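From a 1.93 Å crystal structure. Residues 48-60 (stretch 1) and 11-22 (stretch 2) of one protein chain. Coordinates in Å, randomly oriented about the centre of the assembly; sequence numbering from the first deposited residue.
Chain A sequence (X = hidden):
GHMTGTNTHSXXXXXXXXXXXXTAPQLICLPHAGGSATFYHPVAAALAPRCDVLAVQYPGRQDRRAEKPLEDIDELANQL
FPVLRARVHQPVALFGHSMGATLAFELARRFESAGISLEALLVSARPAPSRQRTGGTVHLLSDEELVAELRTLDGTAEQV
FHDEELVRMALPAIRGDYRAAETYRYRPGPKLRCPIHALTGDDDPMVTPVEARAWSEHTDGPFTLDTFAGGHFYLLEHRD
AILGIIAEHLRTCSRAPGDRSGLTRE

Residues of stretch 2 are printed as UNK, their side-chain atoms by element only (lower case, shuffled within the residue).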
# COMPACT_ATOMS: atom_id res chain seq x y z
N ALA A 48 -12.85 -8.28 9.17
CA ALA A 48 -13.83 -7.63 10.03
C ALA A 48 -14.77 -8.68 10.59
O ALA A 48 -14.93 -9.74 9.99
CB ALA A 48 -14.62 -6.58 9.26
N PRO A 49 -15.39 -8.44 11.76
CA PRO A 49 -15.27 -7.22 12.58
C PRO A 49 -14.08 -7.25 13.52
O PRO A 49 -13.88 -6.31 14.29
CB PRO A 49 -16.58 -7.20 13.37
CG PRO A 49 -16.92 -8.66 13.55
CD PRO A 49 -16.36 -9.39 12.34
N ARG A 50 -13.29 -8.32 13.45
CA ARG A 50 -12.16 -8.45 14.37
C ARG A 50 -11.04 -7.48 14.01
O ARG A 50 -10.16 -7.21 14.83
CB ARG A 50 -11.62 -9.88 14.36
CG ARG A 50 -12.60 -10.89 14.98
CD ARG A 50 -12.28 -12.34 14.60
NE ARG A 50 -11.91 -12.49 13.19
CZ ARG A 50 -12.75 -12.35 12.17
NH1 ARG A 50 -14.04 -12.07 12.38
NH2 ARG A 50 -12.31 -12.50 10.93
N CYS A 51 -11.09 -6.91 12.82
CA CYS A 51 -10.10 -5.92 12.40
C CYS A 51 -10.82 -4.79 11.67
O CYS A 51 -11.73 -5.04 10.87
CB CYS A 51 -9.02 -6.54 11.50
SG CYS A 51 -7.79 -5.35 10.91
N ASP A 52 -10.43 -3.55 11.97
CA ASP A 52 -10.99 -2.37 11.30
C ASP A 52 -10.17 -2.11 10.05
O ASP A 52 -9.11 -1.50 10.10
CB ASP A 52 -10.99 -1.17 12.24
CG ASP A 52 -11.65 0.04 11.62
OD1 ASP A 52 -12.23 -0.10 10.52
OD2 ASP A 52 -11.58 1.14 12.23
N VAL A 53 -10.66 -2.59 8.91
CA VAL A 53 -9.93 -2.46 7.65
C VAL A 53 -10.29 -1.13 7.00
O VAL A 53 -11.47 -0.87 6.73
CB VAL A 53 -10.26 -3.62 6.70
CG1 VAL A 53 -9.51 -3.44 5.37
CG2 VAL A 53 -9.89 -4.97 7.35
N LEU A 54 -9.30 -0.31 6.73
CA LEU A 54 -9.49 1.00 6.13
C LEU A 54 -8.78 0.99 4.79
O LEU A 54 -7.56 0.77 4.72
CB LEU A 54 -8.94 2.10 7.02
CG LEU A 54 -9.56 2.19 8.41
CD1 LEU A 54 -8.93 3.35 9.19
CD2 LEU A 54 -11.07 2.39 8.32
N ALA A 55 -9.52 1.27 3.73
CA ALA A 55 -8.98 1.21 2.38
C ALA A 55 -8.93 2.63 1.82
O ALA A 55 -9.89 3.39 1.93
CB ALA A 55 -9.82 0.28 1.50
N VAL A 56 -7.80 2.99 1.25
CA VAL A 56 -7.58 4.36 0.81
C VAL A 56 -7.98 4.49 -0.65
O VAL A 56 -7.59 3.69 -1.50
CB VAL A 56 -6.11 4.77 1.04
CG1 VAL A 56 -5.85 6.18 0.58
CG2 VAL A 56 -5.76 4.60 2.54
N GLN A 57 -8.73 5.53 -0.94
CA GLN A 57 -9.12 5.91 -2.29
C GLN A 57 -8.32 7.13 -2.69
O GLN A 57 -8.57 8.23 -2.20
CB GLN A 57 -10.62 6.21 -2.34
CG GLN A 57 -11.15 6.55 -3.72
CD GLN A 57 -11.54 5.31 -4.51
OE1 GLN A 57 -10.75 4.42 -4.68
NE2 GLN A 57 -12.75 5.28 -5.03
N TYR A 58 -7.42 6.98 -3.64
CA TYR A 58 -6.65 8.12 -4.12
C TYR A 58 -7.50 8.99 -5.05
O TYR A 58 -8.45 8.51 -5.68
CB TYR A 58 -5.40 7.67 -4.87
CG TYR A 58 -4.58 6.60 -4.20
CD1 TYR A 58 -4.24 6.68 -2.86
CD2 TYR A 58 -4.14 5.49 -4.92
CE1 TYR A 58 -3.46 5.71 -2.27
CE2 TYR A 58 -3.36 4.55 -4.36
CZ TYR A 58 -3.02 4.64 -3.02
OH TYR A 58 -2.23 3.63 -2.48
N PRO A 59 -7.21 10.28 -5.13
CA PRO A 59 -7.92 11.14 -6.08
C PRO A 59 -7.78 10.62 -7.50
O PRO A 59 -6.77 10.03 -7.88
CB PRO A 59 -7.22 12.50 -5.94
CG PRO A 59 -6.59 12.47 -4.56
CD PRO A 59 -6.20 11.01 -4.34
N GLY A 60 -8.83 10.88 -8.29
CA GLY A 60 -8.79 10.64 -9.71
C GLY A 60 -9.44 9.37 -10.18
O GLY A 60 -9.42 9.10 -11.39
N UNK A 11 -14.93 8.57 4.59
CA UNK A 11 -14.74 9.90 4.03
C UNK A 11 -14.20 9.75 2.60
O UNK A 11 -14.12 8.64 2.05
o UNK A 11 -11.78 9.72 4.23
o UNK A 11 -12.14 9.87 6.38
c UNK A 11 -12.48 10.06 5.19
c UNK A 11 -13.81 10.74 4.92
N UNK A 12 -13.83 10.88 2.00
CA UNK A 12 -13.38 10.87 0.61
C UNK A 12 -12.12 10.03 0.47
O UNK A 12 -11.94 9.36 -0.56
c UNK A 12 -13.04 12.34 -1.39
c UNK A 12 -11.94 12.94 0.77
c UNK A 12 -13.17 12.32 0.12
N UNK A 13 -11.26 10.03 1.49
CA UNK A 13 -10.00 9.30 1.40
C UNK A 13 -10.08 7.86 1.90
O UNK A 13 -9.46 6.96 1.35
c UNK A 13 -6.32 10.18 0.21
c UNK A 13 -8.31 11.20 1.53
c UNK A 13 -5.08 11.87 -1.00
c UNK A 13 -5.28 10.53 -0.63
c UNK A 13 -7.17 11.19 0.68
c UNK A 13 -6.90 12.53 0.32
n UNK A 13 -7.85 13.32 0.91
c UNK A 13 -8.67 12.52 1.68
c UNK A 13 -8.90 10.02 2.20
c UNK A 13 -5.87 12.88 -0.53
N UNK A 14 -10.83 7.64 2.98
CA UNK A 14 -10.74 6.41 3.76
C UNK A 14 -12.07 5.70 3.67
O UNK A 14 -13.07 6.22 4.17
c UNK A 14 -8.99 7.40 5.26
c UNK A 14 -10.33 5.38 6.00
c UNK A 14 -10.36 6.69 5.22
c UNK A 14 -8.62 7.96 6.60
N UNK A 15 -12.07 4.50 3.10
CA UNK A 15 -13.29 3.73 2.90
C UNK A 15 -13.29 2.57 3.90
O UNK A 15 -12.38 1.74 3.91
c UNK A 15 -13.38 3.20 1.47
c UNK A 15 -13.20 4.28 0.39
c UNK A 15 -14.32 5.33 0.48
n UNK A 15 -13.90 8.06 -1.94
n UNK A 15 -13.94 6.57 -0.19
n UNK A 15 -15.03 6.06 -2.15
c UNK A 15 -14.29 6.89 -1.43
N UNK A 16 -14.32 2.52 4.74
CA UNK A 16 -14.52 1.47 5.73
C UNK A 16 -15.69 0.63 5.22
O UNK A 16 -16.85 1.03 5.32
n UNK A 16 -15.34 1.01 10.61
o UNK A 16 -15.67 2.95 9.57
c UNK A 16 -14.99 1.11 8.22
c UNK A 16 -15.37 1.77 9.53
c UNK A 16 -14.82 2.10 7.09
N UNK A 17 -15.37 -0.55 4.70
CA UNK A 17 -16.38 -1.36 4.03
C UNK A 17 -17.21 -2.19 5.00
O UNK A 17 -18.36 -2.50 4.69
c UNK A 17 -13.24 -0.88 0.46
c UNK A 17 -15.69 -2.25 3.00
c UNK A 17 -14.05 -0.05 -0.30
c UNK A 17 -15.12 -1.47 1.84
c UNK A 17 -15.94 -0.64 1.06
o UNK A 17 -13.53 0.67 -1.35
c UNK A 17 -15.41 0.07 -0.00
c UNK A 17 -13.78 -1.60 1.50
N UNK A 18 -16.66 -2.58 6.14
CA UNK A 18 -17.36 -3.41 7.10
C UNK A 18 -17.27 -2.82 8.50
O UNK A 18 -16.33 -2.09 8.82
n UNK A 18 -18.31 -7.07 4.43
n UNK A 18 -18.60 -7.61 2.22
c UNK A 18 -16.90 -5.56 5.77
c UNK A 18 -18.27 -6.16 5.57
n UNK A 18 -18.87 -5.44 2.90
c UNK A 18 -16.77 -4.82 7.09
c UNK A 18 -18.59 -6.71 3.18
N UNK A 19 -18.24 -3.13 9.36
CA UNK A 19 -18.14 -2.68 10.75
C UNK A 19 -17.06 -3.45 11.49
O UNK A 19 -16.79 -4.61 11.20
c UNK A 19 -20.40 -3.42 10.19
c UNK A 19 -19.48 -3.89 9.09
c UNK A 19 -19.52 -2.97 11.34
N UNK A 20 -16.48 -2.79 12.49
CA UNK A 20 -15.40 -3.38 13.26
C UNK A 20 -15.69 -3.20 14.75
O UNK A 20 -16.29 -2.20 15.16
c UNK A 20 -14.06 -2.76 12.90
N UNK A 21 -15.27 -4.19 15.55
CA UNK A 21 -15.37 -4.07 16.98
C UNK A 21 -14.63 -2.81 17.44
O UNK A 21 -13.67 -2.35 16.80
n UNK A 21 -16.92 -6.56 17.25
c UNK A 21 -17.33 -7.81 17.12
n UNK A 21 -16.29 -8.61 17.20
c UNK A 21 -14.77 -5.30 17.67
c UNK A 21 -15.16 -7.86 17.42
c UNK A 21 -15.55 -6.56 17.45
N UNK A 22 -15.06 -2.20 18.55
CA UNK A 22 -14.27 -1.10 19.11
C UNK A 22 -12.88 -1.52 19.54
O UNK A 22 -11.95 -0.71 19.48
c UNK A 22 -15.09 -0.65 20.32
c UNK A 22 -16.33 -2.42 19.27
c UNK A 22 -16.50 -1.15 20.04
O HOH W 1 -13.68 -2.49 6.87

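Position 11 has four side-chain atoms, two carbons with two oxygens on the second. This carboxylate on one methylene is Asp11. It touches nothing on stretch 1, but one oxygen, OD1, turns back to accept a hydrogen bond from the backbone N of position 14 at 2.6 Å, bracing the turn.

Position 12 carries three carbons, one bearing the other two. The fork at CB gives Val12, whose side chain makes no contact with stretch 1.

Position 13 shows one carbon followed by fused five- and six-membered rings of eight carbons and one nitrogen, an indole: Trp13. CA-to-CB points away from stretch 1, yet the ring returns to it, with CH2 3.6 Å from Pro59 CD and CE3 4.0 Å from Val56 CG1, which lies at the ring edge. Its carbonyl O accepts from Gln57 N at 2.8 Å (170° at the hydrogen).

Position 14 has four carbons, forked at the first, one arm two carbons long. That is Ile14, whose CG2 packs 3.7 Å from Leu54 CB.

Position 15 runs through three carbons and a nitrogen to a carbon carrying two more nitrogens, a guanidinium: Arg15. Gln57 CG lies over one face of this planar group, 3.6 Å from Arg15 NH2, while the same NH2 donates to Val12 O at 2.7 Å.

Position 16 has three carbons, the last bearing one oxygen and one nitrogen. The extended amide is Gln16; its NE2 lies 3.3 Å from Asp52 OD1, a separation that leaves a hydrogen bond undecided.

Position 17 is one carbon, then a six-carbon ring bearing one oxygen: Tyr17. Its CE2 reaches Ala55 CB at 3.8 Å.

Position 18 again shows three carbons, a nitrogen and a carbon with two nitrogens, hence Arg18. CB approaches Ala48 CB at 3.5 Å, but the poorly ordered end leads away. Water 1 accepts from Arg18 N at 3.1 Å and donates to Val53 O at 2.7 Å, bridging the backbones where they no longer bond directly.

Position 19 has three carbons closing onto the backbone nitrogen: Pro19. Its contact is through the carbonyl O, 3.3 Å from Pro49 CA.

Position 20 has a single carbon, so Ala20; CB sits 3.5 Å from Asp52 CB.

Position 21 has one carbon and a five-membered ring of three carbons and two nitrogens, an imidazole: His21. Pro49 CB lies 3.9 Å from the centroid of the His21 ring, 13° off its normal, a CH-pi contact over the face.

Position 22 closes three carbons onto its nitrogen: Pro22, out of contact with stretch 1.

The contact buries 901 Å² in total. Its ordered centre is antiparallel pairing: Arg15 N donates to Ala55 O at 2.7 Å and Ala55 N to Arg15 O at 2.9 Å, both nearly linear. Val56 and Ile14 form the adjacent non-hydrogen-bonded pair. Farther along, His21 N donates to Pro49 O at 2.8 Å, fastening the loop beyond the water bridge.

Stretch 2 11-22: DVWIRQYRPAHP
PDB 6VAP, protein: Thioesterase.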